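Long-range contacts in ESX secretion system protein EccC (PDB 4NH0), which forms part of the ESX (type VII) secretion system, which exports EsxA and EsxB from the cell, has weak ATPase activity and might be its translocase subunit: residues L630-G635 with T678-L683; A656-V661 with I801-S806; H684-V689 with E890-P895; A705-V710 with T883-I888. All blocks are in the same frame, centred on the assembly; numbering follows the deposited sequence.

Interaction 1. Residues L630-G635 with T678-L683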
loop_
_atom_site.group_PDB
_atom_site.type_symbol
_atom_site.label_atom_id
_atom_site.label_comp_id
_atom_site.label_asym_id
_atom_site.label_seq_id
_atom_site.Cartn_x
_atom_site.Cartn_y
_atom_site.Cartn_z
ATOM N N LEU A 630 0.462 17.383 -0.558
ATOM C CA LEU A 630 1.082 16.093 -0.264
ATOM C C LEU A 630 0.173 15.176 0.543
ATOM O O LEU A 630 0.646 14.325 1.294
ATOM C CB LEU A 630 2.410 16.283 0.467
ATOM C CG LEU A 630 3.606 16.600 -0.429
ATOM C CD1 LEU A 630 4.886 16.537 0.373
ATOM C CD2 LEU A 630 3.666 15.641 -1.604
ATOM N N HIS A 631 -1.133 15.351 0.381
ATOM C CA HIS A 631 -2.100 14.435 0.964
ATOM C C HIS A 631 -2.647 13.515 -0.117
ATOM O O HIS A 631 -2.879 13.943 -1.245
ATOM C CB HIS A 631 -3.238 15.197 1.644
ATOM C CG HIS A 631 -2.859 15.799 2.960
ATOM N ND1 HIS A 631 -1.914 16.795 3.079
ATOM C CD2 HIS A 631 -3.300 15.547 4.215
ATOM C CE1 HIS A 631 -1.789 17.130 4.351
ATOM N NE2 HIS A 631 -2.619 16.389 5.060
ATOM N N ALA A 632 -2.843 12.248 0.228
ATOM C CA ALA A 632 -3.323 11.267 -0.735
ATOM C C ALA A 632 -4.432 10.406 -0.149
ATOM O O ALA A 632 -4.323 9.918 0.975
ATOM C CB ALA A 632 -2.178 10.394 -1.213
ATOM N N VAL A 633 -5.500 10.226 -0.918
ATOM C CA VAL A 633 -6.598 9.363 -0.509
ATOM C C VAL A 633 -6.348 7.948 -1.024
ATOM O O VAL A 633 -5.986 7.755 -2.183
ATOM C CB VAL A 633 -7.955 9.891 -1.022
ATOM C CG1 VAL A 633 -7.892 10.181 -2.513
ATOM C CG2 VAL A 633 -9.069 8.912 -0.700
ATOM N N VAL A 634 -6.528 6.962 -0.152
ATOM C CA VAL A 634 -6.169 5.588 -0.481
ATOM C C VAL A 634 -7.375 4.651 -0.542
ATOM O O VAL A 634 -7.501 3.862 -1.478
ATOM C CB VAL A 634 -5.140 5.040 0.530
ATOM C CG1 VAL A 634 -5.253 3.533 0.665
ATOM C CG2 VAL A 634 -3.735 5.441 0.113
ATOM N N GLY A 635 -8.263 4.738 0.443
ATOM C CA GLY A 635 -9.405 3.844 0.486
ATOM C C GLY A 635 -10.587 4.363 1.277
ATOM O O GLY A 635 -10.829 5.567 1.341
ATOM N N THR A 678 -1.054 6.692 -8.125
ATOM C CA THR A 678 -2.071 7.332 -8.948
ATOM C C THR A 678 -2.774 8.448 -8.185
ATOM O O THR A 678 -3.046 9.510 -8.741
ATOM C CB THR A 678 -3.119 6.318 -9.436
ATOM O OG1 THR A 678 -2.462 5.119 -9.863
ATOM C CG2 THR A 678 -3.919 6.892 -10.591
ATOM N N SER A 679 -3.063 8.201 -6.911
ATOM C CA SER A 679 -3.720 9.191 -6.065
ATOM C C SER A 679 -2.885 10.461 -5.967
ATOM O O SER A 679 -3.400 11.565 -6.134
ATOM C CB SER A 679 -3.976 8.623 -4.668
ATOM O OG SER A 679 -4.649 9.564 -3.852
ATOM N N LEU A 680 -1.596 10.296 -5.697
ATOM C CA LEU A 680 -0.672 11.421 -5.657
ATOM C C LEU A 680 -0.544 12.059 -7.032
ATOM O O LEU A 680 -0.404 13.272 -7.154
ATOM C CB LEU A 680 0.703 10.977 -5.155
ATOM C CG LEU A 680 0.838 10.705 -3.657
ATOM C CD1 LEU A 680 2.179 10.067 -3.354
ATOM C CD2 LEU A 680 0.675 11.992 -2.873
ATOM N N ALA A 681 -0.597 11.227 -8.068
ATOM C CA ALA A 681 -0.481 11.700 -9.440
ATOM C C ALA A 681 -1.669 12.572 -9.826
ATOM O O ALA A 681 -1.558 13.439 -10.691
ATOM C CB ALA A 681 -0.354 10.527 -10.394
ATOM N N LEU A 682 -2.805 12.338 -9.176
ATOM C CA LEU A 682 -4.022 13.082 -9.470
ATOM C C LEU A 682 -4.062 14.430 -8.761
ATOM O O LEU A 682 -4.708 15.361 -9.231
ATOM C CB LEU A 682 -5.254 12.262 -9.083
ATOM C CG LEU A 682 -5.586 11.064 -9.973
ATOM C CD1 LEU A 682 -6.723 10.254 -9.376
ATOM C CD2 LEU A 682 -5.935 11.525 -11.376
ATOM N N LEU A 683 -3.375 14.532 -7.629
ATOM C CA LEU A 683 -3.399 15.757 -6.838
ATOM C C LEU A 683 -2.109 16.554 -6.971
ATOM O O LEU A 683 -1.939 17.583 -6.319
ATOM C CB LEU A 683 -3.660 15.433 -5.366
ATOM C CG LEU A 683 -5.029 14.838 -5.043
ATOM C CD1 LEU A 683 -5.129 14.485 -3.570
ATOM C CD2 LEU A 683 -6.132 15.801 -5.441
#
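Ser679, Leu680 and Leu683 bring one flank of a helix against Ala632, Val633 and the backbone of His631. The helix, 669-683, follows the Walker A loop of the second FtsK domain, a P-loop NTPase fold, and here it packs on a strand in the antiparallel part of the mixed sheet. The axes of strand 631-635 and helix 678-683 come within 7.4 Å, their N-to-C directions 139° apart. Ser679 makes the polar link. Its OG lies anti to the backbone N (chi1 -178°), which turns the hydroxyl onto the strand, where OG donates to Val633 O at 2.8 Å. The hydroxyl comes in from the side of the carbonyl oxygen, at a C=O...OG angle of 127° and slightly tilted from the carbonyl plane. Two carbons flank the same hydroxyl: Ser679 OG lies 3.6 Å from Val633 CG1 and 3.7 Å from Ala632 CB. An alanine here would probably leave Val633 O without this donor and open a small gap beside Val633 CG1 and Ala632 CB. One residue on, Leu680 uses its CD2 methyl, which meets Ala632 CB at 3.7 Å, while the same side chain also touches Phe769 of strand 767-772. Ala632 CB is thus bordered by a hydroxyl and a methyl from consecutive helix residues. Farther along, Leu683 also packs on Trp649 of strand 644-651, and its CD1 lies 3.3 Å from His631 O.

Interaction 2. Residues A656-V661 with I801-S806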
loop_
_atom_site.group_PDB
_atom_site.type_symbol
_atom_site.label_atom_id
_atom_site.label_comp_id
_atom_site.label_asym_id
_atom_site.label_seq_id
_atom_site.Cartn_x
_atom_site.Cartn_y
_atom_site.Cartn_z
ATOM N N ALA A 656 5.435 11.613 8.666
ATOM C CA ALA A 656 4.882 10.352 8.198
ATOM C C ALA A 656 5.042 10.227 6.690
ATOM O O ALA A 656 4.276 9.528 6.029
ATOM C CB ALA A 656 3.421 10.238 8.591
ATOM N N GLY A 657 6.048 10.908 6.152
ATOM C CA GLY A 657 6.288 10.925 4.721
ATOM C C GLY A 657 6.723 9.588 4.157
ATOM O O GLY A 657 6.606 9.347 2.958
ATOM N N HIS A 658 7.232 8.717 5.023
ATOM C CA HIS A 658 7.641 7.380 4.610
ATOM C C HIS A 658 6.480 6.401 4.730
ATOM O O HIS A 658 5.819 6.333 5.765
ATOM C CB HIS A 658 8.828 6.902 5.445
ATOM C CG HIS A 658 10.121 7.564 5.088
ATOM N ND1 HIS A 658 10.391 8.036 3.822
ATOM C CD2 HIS A 658 11.220 7.835 5.832
ATOM C CE1 HIS A 658 11.601 8.565 3.799
ATOM N NE2 HIS A 658 12.124 8.458 5.007
ATOM N N VAL A 659 6.238 5.641 3.667
ATOM C CA VAL A 659 5.116 4.712 3.635
ATOM C C VAL A 659 5.581 3.261 3.618
ATOM O O VAL A 659 6.448 2.885 2.830
ATOM C CB VAL A 659 4.215 4.961 2.408
ATOM C CG1 VAL A 659 3.033 4.007 2.411
ATOM C CG2 VAL A 659 3.735 6.400 2.390
ATOM N N GLY A 660 5.000 2.452 4.497
ATOM C CA GLY A 660 5.286 1.030 4.537
ATOM C C GLY A 660 4.028 0.210 4.339
ATOM O O GLY A 660 2.963 0.563 4.841
ATOM N N VAL A 661 4.148 -0.887 3.598
ATOM C CA VAL A 661 3.010 -1.756 3.322
ATOM C C VAL A 661 3.362 -3.220 3.568
ATOM O O VAL A 661 4.382 -3.710 3.088
ATOM C CB VAL A 661 2.514 -1.594 1.870
ATOM C CG1 VAL A 661 1.406 -2.590 1.567
ATOM C CG2 VAL A 661 2.034 -0.173 1.625
ATOM N N ILE A 801 12.885 13.421 0.048
ATOM C CA ILE A 801 13.045 12.074 -0.483
ATOM C C ILE A 801 12.236 11.095 0.358
ATOM O O ILE A 801 12.489 10.928 1.549
ATOM C CB ILE A 801 14.521 11.631 -0.516
ATOM C CG1 ILE A 801 15.259 12.299 -1.677
ATOM C CG2 ILE A 801 14.620 10.128 -0.677
ATOM C CD1 ILE A 801 15.747 13.696 -1.388
ATOM N N HIS A 802 11.252 10.459 -0.268
ATOM C CA HIS A 802 10.393 9.511 0.426
ATOM C C HIS A 802 10.663 8.091 -0.046
ATOM O O HIS A 802 10.981 7.869 -1.212
ATOM C CB HIS A 802 8.918 9.847 0.204
ATOM C CG HIS A 802 8.572 11.283 0.444
ATOM N ND1 HIS A 802 7.851 11.701 1.541
ATOM C CD2 HIS A 802 8.834 12.396 -0.279
ATOM C CE1 HIS A 802 7.691 13.010 1.488
ATOM N NE2 HIS A 802 8.279 13.457 0.394
ATOM N N VAL A 803 10.533 7.132 0.864
ATOM C CA VAL A 803 10.574 5.728 0.483
ATOM C C VAL A 803 9.187 5.117 0.637
ATOM O O VAL A 803 8.476 5.391 1.604
ATOM C CB VAL A 803 11.602 4.926 1.316
ATOM C CG1 VAL A 803 13.015 5.393 1.011
ATOM C CG2 VAL A 803 11.311 5.041 2.802
ATOM N N VAL A 804 8.792 4.315 -0.342
ATOM C CA VAL A 804 7.535 3.587 -0.272
ATOM C C VAL A 804 7.832 2.103 -0.422
ATOM O O VAL A 804 7.947 1.589 -1.533
ATOM C CB VAL A 804 6.543 4.043 -1.355
ATOM C CG1 VAL A 804 5.234 3.285 -1.224
ATOM C CG2 VAL A 804 6.302 5.539 -1.253
ATOM N N LEU A 805 7.969 1.423 0.710
ATOM C CA LEU A 805 8.426 0.042 0.718
ATOM C C LEU A 805 7.303 -0.928 1.055
ATOM O O LEU A 805 6.459 -0.647 1.904
ATOM C CB LEU A 805 9.572 -0.121 1.713
ATOM C CG LEU A 805 10.683 0.921 1.578
ATOM C CD1 LEU A 805 11.688 0.777 2.701
ATOM C CD2 LEU A 805 11.363 0.802 0.228
ATOM N N SER A 806 7.303 -2.073 0.384
ATOM C CA SER A 806 6.308 -3.104 0.639
ATOM C C SER A 806 6.954 -4.479 0.755
ATOM O O SER A 806 7.959 -4.762 0.105
ATOM C CB SER A 806 5.250 -3.114 -0.463
ATOM O OG SER A 806 4.369 -4.212 -0.306
#
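Val803 CG2 lies over one face of the His658 ring, 3.6 Å from its centroid and displaced toward the rim, a CH-pi contact. At the edge of this ring, near its plane, are His802 CA and Ile801 O. The second imidazole, His802, has Gly657 O at its edge: ND1 donates to that oxygen at 3.0 Å, with the acceptor close to the ring plane but the donor well above the plane of the carbonyl. His802 also stacks on Phe769, and its NE2 bonds Asp767; His658 NE2 bonds Ala793 O. His802 is thus held at both ring nitrogens and His658 at NE2, which would limit their rotation. Beyond them the chains run as parallel neighbours in the P-loop NTPase sheet, with strand axes 4.7 Å apart at 8°. Bonds alternate in the parallel manner: Val659 N to Val803 O (3.1 Å), Leu805 N to Val659 O (3.0 Å) and Val661 N to Leu805 O (2.9 Å). Val659, Val661, Val804 and Ser806 project from one face of the sheet, toward helix 669-683. Val659 CB meets Val804 CG1 at 4.1 Å, and the side chains of Val661 and Ser806 both touch Lys669 of the Walker A motif. The chemistry changes along the pair, from an imidazole bond and a CH-pi contact through backbone bonds to Ser806, whose side chain is about 7 Å from the bound ATP, where strand 659-662 leads into that motif.

Interaction 3. Residues H684-V689 with E890-P895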
loop_
_atom_site.group_PDB
_atom_site.type_symbol
_atom_site.label_atom_id
_atom_site.label_comp_id
_atom_site.label_asym_id
_atom_site.label_seq_id
_atom_site.Cartn_x
_atom_site.Cartn_y
_atom_site.Cartn_z
ATOM N N HIS A 684 -1.199 16.076 -7.812
ATOM C CA HIS A 684 0.077 16.752 -8.007
ATOM C C HIS A 684 0.517 16.714 -9.463
ATOM O O HIS A 684 0.130 15.824 -10.219
ATOM C CB HIS A 684 1.157 16.123 -7.127
ATOM C CG HIS A 684 0.813 16.096 -5.671
ATOM N ND1 HIS A 684 -0.024 15.149 -5.122
ATOM C CD2 HIS A 684 1.191 16.901 -4.651
ATOM C CE1 HIS A 684 -0.146 15.373 -3.825
ATOM N NE2 HIS A 684 0.580 16.430 -3.516
ATOM N N THR A 685 1.329 17.691 -9.849
ATOM C CA THR A 685 1.901 17.737 -11.186
ATOM C C THR A 685 3.238 17.001 -11.185
ATOM O O THR A 685 3.880 16.893 -10.142
ATOM C CB THR A 685 2.096 19.190 -11.666
ATOM O OG1 THR A 685 3.151 19.808 -10.920
ATOM C CG2 THR A 685 0.816 19.986 -11.484
ATOM N N PRO A 686 3.656 16.481 -12.350
ATOM C CA PRO A 686 4.932 15.762 -12.467
ATOM C C PRO A 686 6.148 16.579 -12.030
ATOM O O PRO A 686 7.213 16.007 -11.810
ATOM C CB PRO A 686 5.009 15.441 -13.960
ATOM C CG PRO A 686 3.594 15.363 -14.389
ATOM C CD PRO A 686 2.875 16.409 -13.596
ATOM N N GLN A 687 5.991 17.893 -11.912
ATOM C CA GLN A 687 7.064 18.748 -11.420
ATOM C C GLN A 687 7.038 18.843 -9.900
ATOM O O GLN A 687 7.973 19.352 -9.285
ATOM C CB GLN A 687 6.963 20.147 -12.028
ATOM C CG GLN A 687 7.366 20.227 -13.486
ATOM C CD GLN A 687 7.384 21.650 -14.003
ATOM O OE1 GLN A 687 8.422 22.157 -14.422
ATOM N NE2 GLN A 687 6.229 22.305 -13.974
ATOM N N GLU A 688 5.959 18.351 -9.300
ATOM C CA GLU A 688 5.805 18.395 -7.852
ATOM C C GLU A 688 6.160 17.057 -7.214
ATOM O O GLU A 688 6.661 17.011 -6.093
ATOM C CB GLU A 688 4.377 18.797 -7.480
ATOM C CG GLU A 688 4.040 20.244 -7.802
ATOM C CD GLU A 688 2.587 20.580 -7.535
ATOM O OE1 GLU A 688 2.312 21.709 -7.080
ATOM O OE2 GLU A 688 1.718 19.720 -7.789
ATOM N N VAL A 689 5.894 15.971 -7.932
ATOM C CA VAL A 689 6.231 14.635 -7.451
ATOM C C VAL A 689 6.873 13.792 -8.548
ATOM O O VAL A 689 6.572 13.959 -9.729
ATOM C CB VAL A 689 4.991 13.889 -6.913
ATOM C CG1 VAL A 689 4.466 14.558 -5.653
ATOM C CG2 VAL A 689 3.909 13.816 -7.974
ATOM N N GLU A 890 -2.012 12.839 -21.316
ATOM C CA GLU A 890 -2.485 13.719 -22.379
ATOM C C GLU A 890 -2.968 15.061 -21.840
ATOM O O GLU A 890 -3.140 16.016 -22.596
ATOM C CB GLU A 890 -3.604 13.039 -23.169
ATOM C CG GLU A 890 -3.142 11.844 -23.986
ATOM C CD GLU A 890 -4.283 11.157 -24.711
ATOM O OE1 GLU A 890 -5.451 11.535 -24.479
ATOM O OE2 GLU A 890 -4.012 10.239 -25.514
ATOM N N ALA A 891 -3.188 15.130 -20.532
ATOM C CA ALA A 891 -3.630 16.365 -19.900
ATOM C C ALA A 891 -2.440 17.213 -19.471
ATOM O O ALA A 891 -2.585 18.397 -19.169
ATOM C CB ALA A 891 -4.519 16.063 -18.710
ATOM N N TRP A 892 -1.261 16.599 -19.446
ATOM C CA TRP A 892 -0.046 17.300 -19.050
ATOM C C TRP A 892 0.833 17.612 -20.254
ATOM O O TRP A 892 1.291 16.709 -20.953
ATOM C CB TRP A 892 0.741 16.477 -18.031
ATOM C CG TRP A 892 2.043 17.103 -17.653
ATOM C CD1 TRP A 892 3.282 16.747 -18.095
ATOM C CD2 TRP A 892 2.236 18.208 -16.765
ATOM N NE1 TRP A 892 4.237 17.559 -17.531
ATOM C CE2 TRP A 892 3.619 18.464 -16.709
ATOM C CE3 TRP A 892 1.372 19.006 -16.008
ATOM C CZ2 TRP A 892 4.158 19.483 -15.929
ATOM C CZ3 TRP A 892 1.910 20.014 -15.233
ATOM C CH2 TRP A 892 3.289 20.245 -15.199
ATOM N N HIS A 893 1.069 18.899 -20.487
ATOM C CA HIS A 893 1.864 19.337 -21.626
ATOM C C HIS A 893 3.094 20.116 -21.176
ATOM O O HIS A 893 3.332 21.234 -21.628
ATOM C CB HIS A 893 1.017 20.193 -22.567
ATOM C CG HIS A 893 -0.269 19.545 -22.972
ATOM N ND1 HIS A 893 -0.348 18.619 -23.990
ATOM C CD2 HIS A 893 -1.528 19.687 -22.494
ATOM C CE1 HIS A 893 -1.600 18.220 -24.123
ATOM N NE2 HIS A 893 -2.336 18.853 -23.227
ATOM N N GLY A 894 3.871 19.516 -20.282
ATOM C CA GLY A 894 5.079 20.142 -19.780
ATOM C C GLY A 894 6.187 19.132 -19.574
ATOM O O GLY A 894 6.100 18.007 -20.063
ATOM N N PRO A 895 7.240 19.528 -18.846
ATOM C CA PRO A 895 8.368 18.636 -18.564
ATOM C C PRO A 895 7.948 17.439 -17.720
ATOM O O PRO A 895 7.276 17.609 -16.704
ATOM C CB PRO A 895 9.345 19.534 -17.800
ATOM C CG PRO A 895 8.498 20.608 -17.219
ATOM C CD PRO A 895 7.410 20.849 -18.219
#
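Pro686 sits over the indole of Trp892, its CD 3.7 Å from the centroid of the six-membered ring and only 11° off the ring normal, which places this CH-pi contact over the ring centre. Thr685 CB meets Trp892 CZ3 at 3.7 Å, its side chain crossing the indole at about a right angle. Gln687 comes to the edge: NE2 lies in the ring plane, 3.8 Å from Trp892 CH2, with amide and ring planes 59° apart, while Gln687 CG packs at 3.9 Å on Pro895 CG. In Trp892, CG is anti to the backbone N (chi1 176°), which carries the indole out toward the turn. The residues it meets form the turn between helix 669-683 and strand 689-694, on the beta-alpha-beta path of the P-loop NTPase fold, and the tryptophan belongs to the chain that leaves helix 877-891. Further out, each side holds its own shape. Trp892 NE1 donates to Pro895 O at 3.1 Å from above the carbonyl plane, folding the Gly894-Pro895 chain round the indole. In the turn, Thr685 O accepts from both Glu688 N and Val689 N, and Thr685 N donates to Glu688 OE2 at 2.9 Å. That carboxylate is in turn oriented by a salt bridge from Arg627.

Interaction 4. Residues A705-V710 with T883-I888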
loop_
_atom_site.group_PDB
_atom_site.type_symbol
_atom_site.label_atom_id
_atom_site.label_comp_id
_atom_site.label_asym_id
_atom_site.label_seq_id
_atom_site.Cartn_x
_atom_site.Cartn_y
_atom_site.Cartn_z
ATOM N N ALA A 705 4.057 3.020 -16.075
ATOM C CA ALA A 705 5.331 3.499 -16.602
ATOM C C ALA A 705 5.172 4.688 -17.544
ATOM O O ALA A 705 6.106 5.467 -17.730
ATOM C CB ALA A 705 6.058 2.368 -17.311
ATOM N N GLU A 706 3.992 4.825 -18.137
ATOM C CA GLU A 706 3.749 5.894 -19.098
ATOM C C GLU A 706 3.230 7.159 -18.424
ATOM O O GLU A 706 2.968 8.161 -19.088
ATOM C CB GLU A 706 2.768 5.431 -20.175
ATOM C CG GLU A 706 3.310 4.318 -21.056
ATOM C CD GLU A 706 2.342 3.912 -22.149
ATOM O OE1 GLU A 706 1.932 4.791 -22.935
ATOM O OE2 GLU A 706 1.992 2.717 -22.222
ATOM N N LEU A 707 3.078 7.108 -17.105
ATOM C CA LEU A 707 2.718 8.294 -16.341
ATOM C C LEU A 707 3.819 9.338 -16.451
ATOM O O LEU A 707 5.000 9.000 -16.455
ATOM C CB LEU A 707 2.475 7.946 -14.871
ATOM C CG LEU A 707 1.070 7.504 -14.465
ATOM C CD1 LEU A 707 1.061 7.055 -13.017
ATOM C CD2 LEU A 707 0.079 8.633 -14.678
ATOM N N PRO A 708 3.434 10.616 -16.546
ATOM C CA PRO A 708 4.429 11.688 -16.585
ATOM C C PRO A 708 5.088 11.893 -15.224
ATOM O O PRO A 708 6.108 12.571 -15.127
ATOM C CB PRO A 708 3.608 12.911 -16.994
ATOM C CG PRO A 708 2.235 12.613 -16.505
ATOM C CD PRO A 708 2.059 11.131 -16.660
ATOM N N HIS A 709 4.504 11.298 -14.188
ATOM C CA HIS A 709 5.027 11.427 -12.832
ATOM C C HIS A 709 6.136 10.419 -12.545
ATOM O O HIS A 709 6.995 10.662 -11.701
ATOM C CB HIS A 709 3.903 11.260 -11.810
ATOM C CG HIS A 709 2.815 12.280 -11.938
ATOM N ND1 HIS A 709 1.868 12.238 -12.938
ATOM C CD2 HIS A 709 2.522 13.369 -11.189
ATOM C CE1 HIS A 709 1.039 13.256 -12.801
ATOM N NE2 HIS A 709 1.413 13.959 -11.747
ATOM N N VAL A 710 6.115 9.287 -13.241
ATOM C CA VAL A 710 7.148 8.277 -13.052
ATOM C C VAL A 710 8.309 8.520 -14.008
ATOM O O VAL A 710 8.135 9.100 -15.078
ATOM C CB VAL A 710 6.603 6.850 -13.254
ATOM C CG1 VAL A 710 5.360 6.633 -12.408
ATOM C CG2 VAL A 710 6.302 6.594 -14.716
ATOM N N THR A 883 -6.474 3.431 -19.054
ATOM C CA THR A 883 -7.247 4.597 -19.468
ATOM C C THR A 883 -6.986 5.792 -18.558
ATOM O O THR A 883 -7.047 6.940 -18.998
ATOM C CB THR A 883 -8.755 4.296 -19.483
ATOM O OG1 THR A 883 -9.146 3.740 -18.223
ATOM C CG2 THR A 883 -9.089 3.310 -20.590
ATOM N N THR A 884 -6.697 5.519 -17.290
ATOM C CA THR A 884 -6.388 6.575 -16.334
ATOM C C THR A 884 -5.057 7.234 -16.674
ATOM O O THR A 884 -4.954 8.459 -16.723
ATOM C CB THR A 884 -6.326 6.041 -14.894
ATOM O OG1 THR A 884 -5.230 5.128 -14.767
ATOM C CG2 THR A 884 -7.614 5.328 -14.534
ATOM N N VAL A 885 -4.042 6.407 -16.905
ATOM C CA VAL A 885 -2.715 6.886 -17.276
ATOM C C VAL A 885 -2.777 7.692 -18.568
ATOM O O VAL A 885 -2.132 8.733 -18.695
ATOM C CB VAL A 885 -1.725 5.718 -17.450
ATOM C CG1 VAL A 885 -0.343 6.235 -17.811
ATOM C CG2 VAL A 885 -1.667 4.883 -16.185
ATOM N N LYS A 886 -3.566 7.202 -19.518
ATOM C CA LYS A 886 -3.762 7.883 -20.790
ATOM C C LYS A 886 -4.344 9.276 -20.582
ATOM O O LYS A 886 -3.970 10.226 -21.269
ATOM C CB LYS A 886 -4.681 7.063 -21.698
ATOM C CG LYS A 886 -4.876 7.652 -23.084
ATOM C CD LYS A 886 -5.943 6.899 -23.861
ATOM C CE LYS A 886 -6.047 7.410 -25.288
ATOM N NZ LYS A 886 -6.023 8.897 -25.345
ATOM N N THR A 887 -5.255 9.389 -19.622
ATOM C CA THR A 887 -5.929 10.650 -19.344
ATOM C C THR A 887 -4.982 11.671 -18.721
ATOM O O THR A 887 -4.989 12.843 -19.092
ATOM C CB THR A 887 -7.132 10.444 -18.407
ATOM O OG1 THR A 887 -7.942 9.368 -18.895
ATOM C CG2 THR A 887 -7.968 11.711 -18.324
ATOM N N ILE A 888 -4.167 11.216 -17.775
ATOM C CA ILE A 888 -3.251 12.099 -17.061
ATOM C C ILE A 888 -2.116 12.585 -17.958
ATOM O O ILE A 888 -1.741 13.757 -17.917
ATOM C CB ILE A 888 -2.649 11.402 -15.826
ATOM C CG1 ILE A 888 -3.760 10.880 -14.915
ATOM C CG2 ILE A 888 -1.743 12.353 -15.061
ATOM C CD1 ILE A 888 -3.252 10.177 -13.680
#
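Val885 and Ile888, one helical turn apart, are the bumps of this contact, and the loop 705-710 supplies the hollows. Val885 CG1, anti to the backbone N (chi1 -179°), rests against the backbone between Glu706 and Leu707, 3.7 Å from Glu706 C and 3.6 Å from Leu707 N. Leu707 crosses Val885 at about a right angle, its CG 3.8 Å from Val885 CG1. The far end of the same leucine answers the next bump: Leu707 CD2 reaches Ile888 CD1 at 3.8 Å. The other branch of Ile888, CG2, fits a dip lined by Pro708 CG (4.2 Å) and the edge of the His709 ring, whose CE1 is 3.7 Å away. An alanine in place of Leu707 would take its methyl from Ile888 CD1 and probably leave a gap between Val885 and Ile888. Helix 877-891 thereby covers the loop leading into strand 710-714, the outermost strand on that side of the P-loop NTPase sheet. Ile888 touches Leu682 of helix 669-683 as well, so it wedges against two parts of the fold. The side-chain meetings are carbon on carbon, beside one methyl packed on the backbone, and His709 NE2 bonds His684 O; with just a long, weak Glu706-Arg889 ion pair at the rim, the fit is mainly one of carbon shape and burial.

From the N terminus, strand 631-639 opens interaction 1, strand 659-662 opens interaction 2, and helix 669-683 then closes interaction 1, so the two cross. Residues 684-689 open interaction 3 and 705-710 open interaction 4; only after both does strand 801-807 close interaction 2, which therefore crosses each of them. Helix 877-891 closes interaction 4 first, and the chain beyond it closes interaction 3 last, the shorter loop lying within the longer. Interaction 2 sets neighbouring strands in the sheet, interaction 1 seats the P-loop helix on it, and interactions 3 and 4, centres 10 Å apart, tie the late helix and the chain beyond it to two loops, which touch through Pro686 and Pro708.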